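Local coordinates for periplasmic binding protein (Veillonella parvula, PDB 4N01) that probably captures a solute in the periplasm and delivers it to a membrane transporter, as periplasmic binding proteins of its family do, at residues 277-280 / 281-284. Residues are numbered along the deposited sequence; the frame is centred on the assembly and turned at random.
Sequences RNDD and DFQQ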
ATOM      1  N   ARG A 277     -10.014 -11.965 -11.973  1.00 69.27           N
ATOM      2  CA  ARG A 277     -10.328 -12.755 -13.161  1.00 63.46           C
ATOM      3  C   ARG A 277     -10.665 -11.855 -14.344  1.00 55.83           C
ATOM      4  O   ARG A 277     -10.984 -12.337 -15.433  1.00 58.34           O
ATOM      5  CB  ARG A 277     -11.509 -13.685 -12.887  1.00 62.32           C
ATOM      6  CG  ARG A 277     -11.244 -14.734 -11.836  1.00 63.10           C
ATOM      7  CD  ARG A 277     -12.501 -15.528 -11.557  1.00 67.44           C
ATOM      8  NE  ARG A 277     -12.387 -16.285 -10.319  1.00 71.07           N
ATOM      9  CZ  ARG A 277     -13.420 -16.672  -9.580  1.00 75.06           C
ATOM     10  NH1 ARG A 277     -14.660 -16.376  -9.951  1.00 73.06           N
ATOM     11  NH2 ARG A 277     -13.205 -17.352  -8.467  1.00 78.03           N
ATOM     12  N   ASN A 278     -10.602 -10.548 -14.119  1.00 43.99           N
ATOM     13  CA  ASN A 278     -10.917  -9.581 -15.153  1.00 43.20           C
ATOM     14  C   ASN A 278      -9.793  -8.557 -15.270  1.00 34.79           C
ATOM     15  O   ASN A 278      -9.530  -7.791 -14.339  1.00 32.77           O
ATOM     16  CB  ASN A 278     -12.255  -8.904 -14.840  1.00 49.15           C
ATOM     17  CG  ASN A 278     -12.686  -7.931 -15.915  1.00 58.04           C
ATOM     18  OD1 ASN A 278     -12.109  -6.852 -16.048  1.00 64.67           O
ATOM     19  ND2 ASN A 278     -13.720  -8.291 -16.670  1.00 54.89           N
ATOM     20  N   ASP A 279      -9.103  -8.558 -16.403  1.00 30.67           N
ATOM     21  CA  ASP A 279      -8.047  -7.581 -16.607  1.00 28.58           C
ATOM     22  C   ASP A 279      -8.463  -6.554 -17.660  1.00 27.54           C
ATOM     23  O   ASP A 279      -7.623  -6.009 -18.366  1.00 24.57           O
ATOM     24  CB  ASP A 279      -6.720  -8.267 -16.974  1.00 29.94           C
ATOM     25  CG  ASP A 279      -6.744  -8.895 -18.358  1.00 35.57           C
ATOM     26  OD1 ASP A 279      -7.846  -9.185 -18.872  1.00 35.54           O
ATOM     27  OD2 ASP A 279      -5.649  -9.095 -18.937  1.00 38.58           O
ATOM     28  N   ASP A 280      -9.766  -6.291 -17.759  1.00 23.78           N
ATOM     29  CA  ASP A 280     -10.269  -5.349 -18.759  1.00 24.36           C
ATOM     30  C   ASP A 280      -9.671  -3.957 -18.615  1.00 22.87           C
ATOM     31  O   ASP A 280      -9.317  -3.330 -19.612  1.00 25.50           O
ATOM     32  CB  ASP A 280     -11.789  -5.248 -18.696  1.00 34.57           C
ATOM     33  CG  ASP A 280     -12.474  -6.569 -18.973  1.00 49.94           C
ATOM     34  OD1 ASP A 280     -11.850  -7.457 -19.599  1.00 52.19           O
ATOM     35  OD2 ASP A 280     -13.643  -6.714 -18.558  1.00 57.51           O
ATOM     36  N   ASP A 281      -9.556  -3.467 -17.381  1.00 20.27           N
ATOM     37  CA  ASP A 281      -8.954  -2.150 -17.152  1.00 21.48           C
ATOM     38  C   ASP A 281      -7.492  -2.135 -17.605  1.00 19.72           C
ATOM     39  O   ASP A 281      -7.016  -1.159 -18.187  1.00 23.84           O
ATOM     40  CB  ASP A 281      -9.052  -1.749 -15.670  1.00 23.22           C
ATOM     41  CG  ASP A 281      -8.664  -0.293 -15.425  1.00 30.44           C
ATOM     42  OD1 ASP A 281      -9.209   0.604 -16.114  1.00 27.75           O
ATOM     43  OD2 ASP A 281      -7.807  -0.034 -14.540  1.00 24.05           O
ATOM     44  N   PHE A 282      -6.784  -3.222 -17.318  1.00 22.76           N
ATOM     45  CA  PHE A 282      -5.379  -3.368 -17.693  1.00 17.07           C
ATOM     46  C   PHE A 282      -5.276  -3.306 -19.213  1.00 18.56           C
ATOM     47  O   PHE A 282      -4.473  -2.549 -19.767  1.00 19.62           O
ATOM     48  CB  PHE A 282      -4.874  -4.720 -17.162  1.00 24.40           C
ATOM     49  CG  PHE A 282      -3.477  -5.087 -17.596  1.00 18.23           C
ATOM     50  CD1 PHE A 282      -2.405  -4.248 -17.350  1.00 17.58           C
ATOM     51  CD2 PHE A 282      -3.237  -6.316 -18.203  1.00 20.83           C
ATOM     52  CE1 PHE A 282      -1.105  -4.608 -17.731  1.00 19.03           C
ATOM     53  CE2 PHE A 282      -1.940  -6.684 -18.594  1.00 21.81           C
ATOM     54  CZ  PHE A 282      -0.879  -5.829 -18.355  1.00 17.14           C
ATOM     55  N   GLN A 283      -6.121  -4.079 -19.889  1.00 17.61           N
ATOM     56  CA  GLN A 283      -6.059  -4.153 -21.346  1.00 17.32           C
ATOM     57  C   GLN A 283      -6.443  -2.845 -22.016  1.00 22.57           C
ATOM     58  O   GLN A 283      -5.847  -2.474 -23.020  1.00 23.79           O
ATOM     59  CB  GLN A 283      -6.935  -5.284 -21.881  1.00 23.63           C
ATOM     60  CG  GLN A 283      -6.471  -6.668 -21.455  1.00 27.88           C
ATOM     61  CD  GLN A 283      -5.077  -7.002 -21.961  1.00 26.10           C
ATOM     62  OE1 GLN A 283      -4.634  -6.490 -22.987  1.00 31.01           O
ATOM     63  NE2 GLN A 283      -4.383  -7.879 -21.240  1.00 28.82           N
ATOM     64  N   GLN A 284      -7.449  -2.158 -21.481  1.00 21.39           N
ATOM     65  CA  GLN A 284      -7.834  -0.856 -22.021  1.00 19.81           C
ATOM     66  C   GLN A 284      -6.694   0.149 -21.887  1.00 17.50           C
ATOM     67  O   GLN A 284      -6.480   0.978 -22.779  1.00 20.98           O
ATOM     68  CB  GLN A 284      -9.068  -0.308 -21.304  1.00 23.68           C
ATOM     69  CG  GLN A 284     -10.332  -1.112 -21.509  1.00 38.72           C
ATOM     70  CD  GLN A 284     -11.472  -0.613 -20.642  1.00 49.38           C
ATOM     71  OE1 GLN A 284     -11.344   0.404 -19.959  1.00 54.37           O
ATOM     72  NE2 GLN A 284     -12.593  -1.327 -20.666  1.00 52.91           N
TER
HETATM   73  O   HOH W   1     -10.046  -4.819 -14.915  1.00 25.71           O
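Asp279 and Gln283 illustrate how the first turn of a helix can be tied down twice, once through the backbone and once through side chains. The backbone bonds are the regular i to i+4 pairs: Gln283 N donates to Asp279 O, and Gln284 N to Asp280 O, each at 2.9 Å. Asp279 sits at the N-cap, yet its carboxylate makes no capping bond. A chi1 of 69° tucks Asp279 CG between its own N and C and aims the carboxylate at Gln283, whose chain is bent at chi2 (-62°). Gln283 NE2 gives an almost straight bond of 2.9 Å to Asp279 OD2, which lies in the amide plane but is itself approached from above the carboxylate plane. The same OD2 sits at the edge of the Phe282 ring, 3.8 Å from CD2.

Just before the N-cap, Asn278 OD1 accepts from Asp280 N at 3.0 Å, forming an Asx turn. A water 2.9 Å from Asp281 N accepts that amide's proton and probably donates to Asn278 O.

The turn opens helix 280-290 at the surface, after the loop that follows strand 266-270. Buried Phe282 packs inward on Phe306 and Arg308 of strand 306-309. Asp281 OD2 forms an i to i+4 salt bridge with Lys285 along the helix and accepts from Tyr272 N, linking the helix start to the loop after strand 266-270.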